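Local coordinates for protein galactitol-1-phosphate 5-dehydrogenase (Escherichia coli, PDB 4UEJ) that oxidises galactitol 1-phosphate to D-tagatose 6-phosphate with NAD(+), as a zinc-containing member of the alcohol dehydrogenase family, at residues 2-14 / 45-57. Residues are numbered along the deposited sequence; the frame is centred on the assembly and turned at random.
Sequences KSVVNDTDGIVRV and IFKNGAHYYPITL
The N-terminal beta hairpin of this member of the zinc-containing alcohol dehydrogenase family, strands 2-7 and 11-16, meets the end of helix 41-46 and the loop that follows it in the GroES-like part of the fold; it illustrates how one isolated antiparallel bridge can join a hairpin edge to an irregular loop. N6 and I55 form the hydrogen-bonded pair: N6 N lies 2.9 Å from I55 O, and the return bond from I55 N to N6 O is 3.0 Å long. Just before the bridge comes P54, entered through a cis peptide, whose CB packs 3.5 Å from V5 CG1, the two side chains lying alongside and pointing the same way. The N6 amide reaches inward, with OD1 against the CG1 and CG2 methylene and methyl of I45 and ND2 against L57 CD1; the L57 side chain lies near H59, a ligand of the zinc that is probably catalytic. A water lies 2.9 Å from D7 O and 2.7 Å from I45 O, within hydrogen-bonding reach of both, though it may not donate to both at once.

Toward the turn, Y53 sets one ring face under T8 CA in a CH-pi contact, 4.2 Å from the centroid, while N6 O sits at the ring edge. With CG anti to its carbonyl carbon (chi1 -62°), the ring is directed at the hairpin, and its hydroxyl bonds R44 O and receives A50 N. Substituting an alanine here would probably uncover the T8 side of the turn and leave A50 N and R44 O without their shared partner.

At the hairpin tip the N48 amide pairs with D9 twice. Its OD1 takes D9 N on a lone pair in the carbonyl plane, at 2.8 Å, whereas ND2 reaches D9 OD1 from above the carboxylate plane, with an N-H...O angle of 162°.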
loop_
_atom_site.group_PDB
_atom_site.type_symbol
_atom_site.label_atom_id
_atom_site.label_comp_id
_atom_site.label_asym_id
_atom_site.label_seq_id
_atom_site.Cartn_x
_atom_site.Cartn_y
_atom_site.Cartn_z
ATOM N N LYS A 2 1.028 -30.646 32.656
ATOM C CA LYS A 2 2.210 -29.881 32.295
ATOM C C LYS A 2 1.878 -28.757 31.336
ATOM O O LYS A 2 0.898 -28.823 30.594
ATOM C CB LYS A 2 3.269 -30.782 31.656
ATOM C CG LYS A 2 4.012 -31.678 32.629
ATOM C CD LYS A 2 5.081 -32.482 31.911
ATOM C CE LYS A 2 5.796 -33.406 32.883
ATOM N NZ LYS A 2 4.833 -34.144 33.752
ATOM N N SER A 3 2.714 -27.728 31.357
ATOM C CA SER A 3 2.658 -26.666 30.362
ATOM C C SER A 3 4.016 -25.987 30.280
ATOM O O SER A 3 4.846 -26.131 31.181
ATOM C CB SER A 3 1.568 -25.645 30.703
ATOM O OG SER A 3 1.817 -25.047 31.962
ATOM N N VAL A 4 4.245 -25.249 29.201
ATOM C CA VAL A 4 5.446 -24.439 29.102
ATOM C C VAL A 4 5.110 -23.002 29.469
ATOM O O VAL A 4 4.196 -22.403 28.905
ATOM C CB VAL A 4 6.062 -24.485 27.701
ATOM C CG1 VAL A 4 7.393 -23.745 27.691
ATOM C CG2 VAL A 4 6.259 -25.921 27.267
ATOM N N VAL A 5 5.843 -22.459 30.429
ATOM C CA VAL A 5 5.598 -21.102 30.886
ATOM C C VAL A 5 6.828 -20.230 30.661
ATOM O O VAL A 5 7.930 -20.569 31.095
ATOM C CB VAL A 5 5.209 -21.077 32.378
ATOM C CG1 VAL A 5 4.921 -19.663 32.819
ATOM C CG2 VAL A 5 3.999 -21.971 32.621
ATOM N N ASN A 6 6.635 -19.112 29.971
ATOM C CA ASN A 6 7.711 -18.157 29.743
ATOM C C ASN A 6 7.624 -16.998 30.711
ATOM O O ASN A 6 6.541 -16.455 30.941
ATOM C CB ASN A 6 7.667 -17.628 28.313
ATOM C CG ASN A 6 7.640 -18.733 27.298
ATOM O OD1 ASN A 6 8.678 -19.288 26.943
ATOM N ND2 ASN A 6 6.449 -19.071 26.826
ATOM N N ASP A 7 8.762 -16.621 31.284
ATOM C CA ASP A 7 8.794 -15.457 32.155
ATOM C C ASP A 7 9.708 -14.383 31.584
ATOM O O ASP A 7 10.375 -14.598 30.571
ATOM C CB ASP A 7 9.243 -15.837 33.564
ATOM C CG ASP A 7 8.522 -15.037 34.628
ATOM O OD1 ASP A 7 8.719 -13.803 34.685
ATOM O OD2 ASP A 7 7.735 -15.639 35.388
ATOM N N THR A 8 9.715 -13.227 32.240
ATOM C CA THR A 8 10.515 -12.081 31.823
ATOM C C THR A 8 11.973 -12.470 31.585
ATOM O O THR A 8 12.516 -13.318 32.294
ATOM C CB THR A 8 10.447 -10.952 32.877
ATOM O OG1 THR A 8 9.080 -10.584 33.096
ATOM C CG2 THR A 8 11.228 -9.727 32.426
ATOM N N ASP A 9 12.574 -11.872 30.559
ATOM C CA ASP A 9 13.996 -12.022 30.250
ATOM C C ASP A 9 14.384 -13.429 29.795
ATOM O O ASP A 9 15.490 -13.896 30.073
ATOM C CB ASP A 9 14.849 -11.619 31.455
ATOM C CG ASP A 9 14.728 -10.146 31.783
ATOM O OD1 ASP A 9 14.772 -9.322 30.845
ATOM O OD2 ASP A 9 14.584 -9.814 32.979
ATOM N N GLY A 10 13.469 -14.098 29.101
ATOM C CA GLY A 10 13.800 -15.311 28.380
ATOM C C GLY A 10 13.923 -16.588 29.187
ATOM O O GLY A 10 14.578 -17.529 28.750
ATOM N N ILE A 11 13.295 -16.641 30.355
ATOM C CA ILE A 11 13.327 -17.871 31.134
ATOM C C ILE A 11 12.155 -18.763 30.730
ATOM O O ILE A 11 11.001 -18.328 30.705
ATOM C CB ILE A 11 13.304 -17.600 32.654
ATOM C CG1 ILE A 11 14.718 -17.316 33.167
ATOM C CG2 ILE A 11 12.766 -18.798 33.407
ATOM C CD1 ILE A 11 15.299 -15.992 32.727
ATOM N N VAL A 12 12.473 -20.006 30.379
ATOM C CA VAL A 12 11.471 -20.992 29.998
ATOM C C VAL A 12 11.381 -22.096 31.044
ATOM O O VAL A 12 12.388 -22.706 31.414
ATOM C CB VAL A 12 11.781 -21.615 28.615
ATOM C CG1 VAL A 12 10.841 -22.777 28.328
ATOM C CG2 VAL A 12 11.683 -20.560 27.520
ATOM N N ARG A 13 10.171 -22.342 31.526
ATOM C CA ARG A 13 9.952 -23.346 32.556
ATOM C C ARG A 13 8.857 -24.311 32.139
ATOM O O ARG A 13 7.942 -23.944 31.412
ATOM C CB ARG A 13 9.578 -22.686 33.892
ATOM C CG ARG A 13 10.693 -21.866 34.529
ATOM C CD ARG A 13 10.300 -21.327 35.908
ATOM N NE ARG A 13 9.257 -20.305 35.829
ATOM C CZ ARG A 13 7.965 -20.532 36.050
ATOM N NH1 ARG A 13 7.548 -21.752 36.372
ATOM N NH2 ARG A 13 7.087 -19.540 35.954
ATOM N N VAL A 14 8.956 -25.551 32.598
ATOM C CA VAL A 14 7.853 -26.485 32.458
ATOM C C VAL A 14 7.124 -26.541 33.795
ATOM O O VAL A 14 7.708 -26.877 34.823
ATOM C CB VAL A 14 8.326 -27.878 32.036
ATOM C CG1 VAL A 14 9.524 -28.296 32.864
ATOM C CG2 VAL A 14 7.189 -28.880 32.149
ATOM N N ILE A 45 9.109 -14.486 23.897
ATOM C CA ILE A 45 9.915 -15.281 24.805
ATOM C C ILE A 45 11.181 -14.541 25.217
ATOM O O ILE A 45 11.525 -14.477 26.401
ATOM C CB ILE A 45 10.298 -16.634 24.165
ATOM C CG1 ILE A 45 9.038 -17.417 23.798
ATOM C CG2 ILE A 45 11.163 -17.446 25.111
ATOM C CD1 ILE A 45 9.290 -18.614 22.908
ATOM N N PHE A 46 11.866 -13.960 24.243
ATOM C CA PHE A 46 13.206 -13.459 24.504
ATOM C C PHE A 46 13.323 -11.943 24.591
ATOM O O PHE A 46 14.292 -11.434 25.166
ATOM C CB PHE A 46 14.159 -13.989 23.433
ATOM C CG PHE A 46 14.306 -15.479 23.456
ATOM C CD1 PHE A 46 15.178 -16.087 24.342
ATOM C CD2 PHE A 46 13.551 -16.275 22.614
ATOM C CE1 PHE A 46 15.307 -17.462 24.374
ATOM C CE2 PHE A 46 13.679 -17.654 22.642
ATOM C CZ PHE A 46 14.557 -18.244 23.522
ATOM N N LYS A 47 12.366 -11.219 24.010
ATOM C CA LYS A 47 12.485 -9.760 23.906
ATOM C C LYS A 47 11.457 -9.021 24.743
ATOM O O LYS A 47 11.110 -7.882 24.435
ATOM C CB LYS A 47 12.360 -9.284 22.449
ATOM C CG LYS A 47 13.433 -9.779 21.482
ATOM C CD LYS A 47 14.625 -10.415 22.189
ATOM C CE LYS A 47 15.879 -9.578 22.233
ATOM N NZ LYS A 47 16.853 -10.226 23.165
ATOM N N ASN A 48 10.985 -9.677 25.801
ATOM C CA ASN A 48 9.944 -9.130 26.663
ATOM C C ASN A 48 8.792 -8.534 25.855
ATOM O O ASN A 48 8.275 -7.467 26.183
ATOM C CB ASN A 48 10.537 -8.090 27.616
ATOM C CG ASN A 48 11.442 -8.718 28.664
ATOM O OD1 ASN A 48 11.289 -9.895 29.005
ATOM N ND2 ASN A 48 12.391 -7.940 29.177
ATOM N N GLY A 49 8.395 -9.240 24.798
ATOM C CA GLY A 49 7.380 -8.754 23.881
ATOM C C GLY A 49 5.990 -9.321 24.106
ATOM O O GLY A 49 5.079 -9.073 23.318
ATOM N N ALA A 50 5.820 -10.091 25.174
ATOM C CA ALA A 50 4.504 -10.617 25.514
ATOM C C ALA A 50 3.706 -9.577 26.288
ATOM O O ALA A 50 4.280 -8.704 26.938
ATOM C CB ALA A 50 4.628 -11.905 26.323
ATOM N N HIS A 51 2.381 -9.680 26.228
ATOM C CA HIS A 51 1.507 -8.742 26.931
ATOM C C HIS A 51 1.603 -8.869 28.453
ATOM O O HIS A 51 1.306 -7.924 29.187
ATOM C CB HIS A 51 0.060 -8.941 26.485
ATOM C CG HIS A 51 -0.209 -8.460 25.095
ATOM N ND1 HIS A 51 -0.590 -9.305 24.074
ATOM C CD2 HIS A 51 -0.148 -7.221 24.554
ATOM C CE1 HIS A 51 -0.758 -8.606 22.967
ATOM N NE2 HIS A 51 -0.495 -7.339 23.230
ATOM N N TYR A 52 2.021 -10.036 28.928
ATOM C CA TYR A 52 2.178 -10.248 30.360
ATOM C C TYR A 52 3.094 -11.435 30.639
ATOM O O TYR A 52 3.295 -12.294 29.777
ATOM C CB TYR A 52 0.813 -10.461 31.029
ATOM C CG TYR A 52 0.048 -11.655 30.498
ATOM C CD1 TYR A 52 -0.801 -11.531 29.406
ATOM C CD2 TYR A 52 0.183 -12.909 31.086
ATOM C CE1 TYR A 52 -1.496 -12.632 28.906
ATOM C CE2 TYR A 52 -0.503 -14.011 30.600
ATOM C CZ TYR A 52 -1.344 -13.868 29.514
ATOM O OH TYR A 52 -2.024 -14.970 29.036
ATOM N N TYR A 53 3.644 -11.462 31.850
ATOM C CA TYR A 53 4.422 -12.590 32.342
ATOM C C TYR A 53 3.986 -12.907 33.769
ATOM O O TYR A 53 3.642 -12.000 34.528
ATOM C CB TYR A 53 5.926 -12.295 32.291
ATOM C CG TYR A 53 6.438 -12.042 30.897
ATOM C CD1 TYR A 53 6.755 -13.098 30.052
ATOM C CD2 TYR A 53 6.587 -10.748 30.416
ATOM C CE1 TYR A 53 7.220 -12.873 28.771
ATOM C CE2 TYR A 53 7.045 -10.509 29.134
ATOM C CZ TYR A 53 7.364 -11.575 28.317
ATOM O OH TYR A 53 7.819 -11.344 27.040
ATOM N N PRO A 54 3.982 -14.197 34.138
ATOM C CA PRO A 54 4.296 -15.344 33.276
ATOM C C PRO A 54 3.192 -15.617 32.264
ATOM O O PRO A 54 2.054 -15.211 32.483
ATOM C CB PRO A 54 4.420 -16.499 34.268
ATOM C CG PRO A 54 3.548 -16.097 35.411
ATOM C CD PRO A 54 3.696 -14.612 35.521
ATOM N N ILE A 55 3.526 -16.284 31.166
ATOM C CA ILE A 55 2.546 -16.528 30.121
ATOM C C ILE A 55 2.775 -17.904 29.520
ATOM O O ILE A 55 3.903 -18.389 29.478
ATOM C CB ILE A 55 2.617 -15.439 29.019
ATOM C CG1 ILE A 55 1.435 -15.540 28.056
ATOM C CG2 ILE A 55 3.941 -15.508 28.266
ATOM C CD1 ILE A 55 1.356 -14.370 27.066
ATOM N N THR A 56 1.698 -18.551 29.092
ATOM C CA THR A 56 1.828 -19.779 28.326
ATOM C C THR A 56 1.420 -19.477 26.893
ATOM O O THR A 56 0.290 -19.061 26.629
ATOM C CB THR A 56 0.975 -20.922 28.913
ATOM O OG1 THR A 56 1.486 -21.275 30.205
ATOM C CG2 THR A 56 1.023 -22.149 28.010
ATOM N N LEU A 57 2.355 -19.659 25.967
ATOM C CA LEU A 57 2.103 -19.323 24.572
ATOM C C LEU A 57 1.511 -20.508 23.804
ATOM O O LEU A 57 1.195 -21.551 24.382
ATOM C CB LEU A 57 3.400 -18.849 23.906
ATOM C CG LEU A 57 4.082 -17.630 24.544
ATOM C CD1 LEU A 57 5.440 -17.347 23.892
ATOM C CD2 LEU A 57 3.182 -16.415 24.462
HETATM O O HOH W 1 10.544 -16.193 28.197
#